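Xyloglucanase (Paenibacillus pabuli, PDB 2JEP) hydrolyses xyloglucan of the plant cell wall, acting as a family 5 glycoside hydrolase built on a TIM barrel. Local coordinates at residues A[189-193]-A[194-198]. Sequence-based numbering, arbitrary orientation.
Sequences GNPNS and AYYTN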
ATOM      1  N   GLY A 189       9.213 -14.863  10.746  1.00 14.63           N
ATOM      2  CA  GLY A 189      10.559 -14.770  11.261  1.00 15.00           C
ATOM      3  C   GLY A 189      11.500 -14.264  10.196  1.00 14.14           C
ATOM      4  O   GLY A 189      11.089 -13.708   9.182  1.00 13.83           O
ATOM      5  N   ASN A 190      12.781 -14.407  10.450  1.00 13.71           N
ATOM      6  CA  ASN A 190      13.795 -13.772   9.637  1.00 13.61           C
ATOM      7  C   ASN A 190      13.682 -14.310   8.210  1.00 12.31           C
ATOM      8  O   ASN A 190      13.495 -15.515   7.985  1.00 13.35           O
ATOM      9  CB  ASN A 190      15.204 -14.009  10.185  1.00 15.21           C
ATOM     10  CG  ASN A 190      15.461 -13.307  11.526  1.00 18.38           C
ATOM     11  OD1 ASN A 190      14.634 -12.554  12.025  1.00 19.88           O
ATOM     12  ND2 ASN A 190      16.639 -13.556  12.095  1.00 24.34           N
ATOM     13  N   PRO A 191      13.801 -13.421   7.231  1.00 10.77           N
ATOM     14  CA  PRO A 191      13.684 -13.824   5.834  1.00 10.32           C
ATOM     15  C   PRO A 191      14.785 -14.738   5.343  1.00  9.75           C
ATOM     16  O   PRO A 191      15.974 -14.526   5.586  1.00 11.03           O
ATOM     17  CB  PRO A 191      13.781 -12.515   5.068  1.00 10.68           C
ATOM     18  CG  PRO A 191      13.982 -11.478   6.038  1.00 13.09           C
ATOM     19  CD  PRO A 191      13.958 -11.973   7.386  1.00 11.18           C
ATOM     20  N   ASN A 192      14.370 -15.728   4.577  1.00  8.94           N
ATOM     21  CA  ASN A 192      15.299 -16.562   3.837  1.00  8.51           C
ATOM     22  C   ASN A 192      16.048 -15.687   2.814  1.00  8.28           C
ATOM     23  O   ASN A 192      15.411 -15.015   2.012  1.00  8.30           O
ATOM     24  CB  ASN A 192      14.439 -17.657   3.175  1.00  9.76           C
ATOM     25  CG  ASN A 192      15.205 -18.589   2.280  1.00 11.53           C
ATOM     26  OD1 ASN A 192      15.940 -18.152   1.404  1.00 12.25           O
ATOM     27  ND2 ASN A 192      14.975 -19.906   2.448  1.00 14.30           N
ATOM     28  N   SER A 193      17.379 -15.689   2.860  1.00  7.81           N
ATOM     29  CA  SER A 193      18.163 -14.817   2.010  1.00  7.41           C
ATOM     30  C   SER A 193      17.975 -15.097   0.519  1.00  7.17           C
ATOM     31  O   SER A 193      17.953 -14.148  -0.285  1.00  7.12           O
ATOM     32  CB  SER A 193      19.641 -14.893   2.357  1.00  8.61           C
ATOM     33  OG  SER A 193      20.097 -16.226   2.344  1.00  9.29           O
ATOM     34  N   ALA A 194      17.825 -16.364   0.141  1.00  7.14           N
ATOM     35  CA  ALA A 194      17.592 -16.689  -1.271  1.00  7.15           C
ATOM     36  C   ALA A 194      16.244 -16.144  -1.733  1.00  7.48           C
ATOM     37  O   ALA A 194      16.113 -15.629  -2.831  1.00  7.41           O
ATOM     38  CB  ALA A 194      17.656 -18.200  -1.491  1.00  7.75           C
ATOM     39  N   TYR A 195      15.229 -16.269  -0.883  1.00  7.38           N
ATOM     40  CA  TYR A 195      13.931 -15.724  -1.218  1.00  7.19           C
ATOM     41  C   TYR A 195      13.950 -14.202  -1.297  1.00  7.09           C
ATOM     42  O   TYR A 195      13.276 -13.612  -2.141  1.00  7.07           O
ATOM     43  CB  TYR A 195      12.870 -16.186  -0.229  1.00  8.31           C
ATOM     44  CG  TYR A 195      12.601 -17.663  -0.195  1.00  8.34           C
ATOM     45  CD1 TYR A 195      13.019 -18.510  -1.211  1.00  8.64           C
ATOM     46  CD2 TYR A 195      11.925 -18.226   0.875  1.00  9.89           C
ATOM     47  CE1 TYR A 195      12.771 -19.879  -1.142  1.00  9.96           C
ATOM     48  CE2 TYR A 195      11.693 -19.595   0.949  1.00 11.46           C
ATOM     49  CZ  TYR A 195      12.101 -20.413  -0.060  1.00 11.53           C
ATOM     50  OH  TYR A 195      11.859 -21.773   0.002  1.00 14.16           O
ATOM     51  N   TYR A 196      14.739 -13.568  -0.419  1.00  6.79           N
ATOM     52  CA  TYR A 196      14.895 -12.119  -0.477  1.00  6.87           C
ATOM     53  C   TYR A 196      15.517 -11.708  -1.809  1.00  6.91           C
ATOM     54  O   TYR A 196      15.126 -10.693  -2.411  1.00  7.79           O
ATOM     55  CB  TYR A 196      15.693 -11.572   0.725  1.00  7.23           C
ATOM     56  CG  TYR A 196      15.175 -10.275   1.291  1.00  6.62           C
ATOM     57  CD1 TYR A 196      14.593  -9.284   0.494  1.00  7.21           C
ATOM     58  CD2 TYR A 196      15.272 -10.021   2.653  1.00  6.41           C
ATOM     59  CE1 TYR A 196      14.104  -8.110   1.043  1.00  6.65           C
ATOM     60  CE2 TYR A 196      14.783  -8.848   3.205  1.00  6.22           C
ATOM     61  CZ  TYR A 196      14.187  -7.904   2.389  1.00  6.31           C
ATOM     62  OH  TYR A 196      13.645  -6.747   2.951  1.00  7.13           O
ATOM     63  N   THR A 197      16.470 -12.514  -2.292  1.00  6.77           N
ATOM     64  CA  THR A 197      17.056 -12.255  -3.611  1.00  6.85           C
ATOM     65  C   THR A 197      16.000 -12.300  -4.717  1.00  6.96           C
ATOM     66  O   THR A 197      15.984 -11.458  -5.586  1.00  6.96           O
ATOM     67  CB  THR A 197      18.220 -13.208  -3.855  1.00  7.31           C
ATOM     68  OG1 THR A 197      19.220 -12.875  -2.901  1.00  8.03           O
ATOM     69  CG2 THR A 197      18.767 -13.101  -5.286  1.00  8.71           C
ATOM     70  N   ASN A 198      15.082 -13.256  -4.655  1.00  6.65           N
ATOM     71  CA  ASN A 198      13.982 -13.279  -5.629  1.00  6.43           C
ATOM     72  C   ASN A 198      13.147 -12.003  -5.550  1.00  6.42           C
ATOM     73  O   ASN A 198      12.804 -11.431  -6.548  1.00  6.94           O
ATOM     74  CB  ASN A 198      13.119 -14.542  -5.464  1.00  6.91           C
ATOM     75  CG  ASN A 198      13.867 -15.816  -5.819  1.00  7.78           C
ATOM     76  OD1 ASN A 198      14.847 -15.786  -6.592  1.00  8.26           O
ATOM     77  ND2 ASN A 198      13.419 -16.934  -5.264  1.00  8.33           N
TER
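N192, the N-cap residue of helix 193-211, lays its amide over one face of the Y195 ring, where the loop from strand 175-178 of the eight-stranded parallel barrel enters the helix. Its CB starts the contact at the ring rim, 3.5 Å from Y195 CD2. CG follows, anti to the backbone N (chi1 176°), a torsion that folds the amide back over the first helical turn. There CG rides 3.6 Å above the Y195 ring plane, offset toward the rim. Amide and ring are only 14° apart, a stacked pair. At the tip the two branches part. OD1 accepts from Y195 N at 3.0 Å in a nearly straight bond, the donor standing above the carbonyl plane, and takes a weak, bent one from A194 N. ND2 lies over the ring near its centre, nearest Y195 CE2 at 3.6 Å. Y196 N bonds to N192 O at 2.9 Å. One step on, S193 O accepts both T197 N and T197 OG1, which arrive from opposite faces of its plane. P191 and Y196 lie side by side, with P191 CB 3.8 Å from Y196 CD2; Y196 OH is bonded to Y233 O and W227 N, tying this helix start to the loop and helix that follow strand 222-225. With the amide of N192 gone, as in an alanine here, the N-H groups of A194 and Y195 would probably lack their side-chain acceptor and the Y195 ring its stacked partner. One side chain thus serves twice: its carbonyl oxygen meets first-turn amides that lack an i-4 helical acceptor, while its flat amide probably helps hold the tyrosine ring in place.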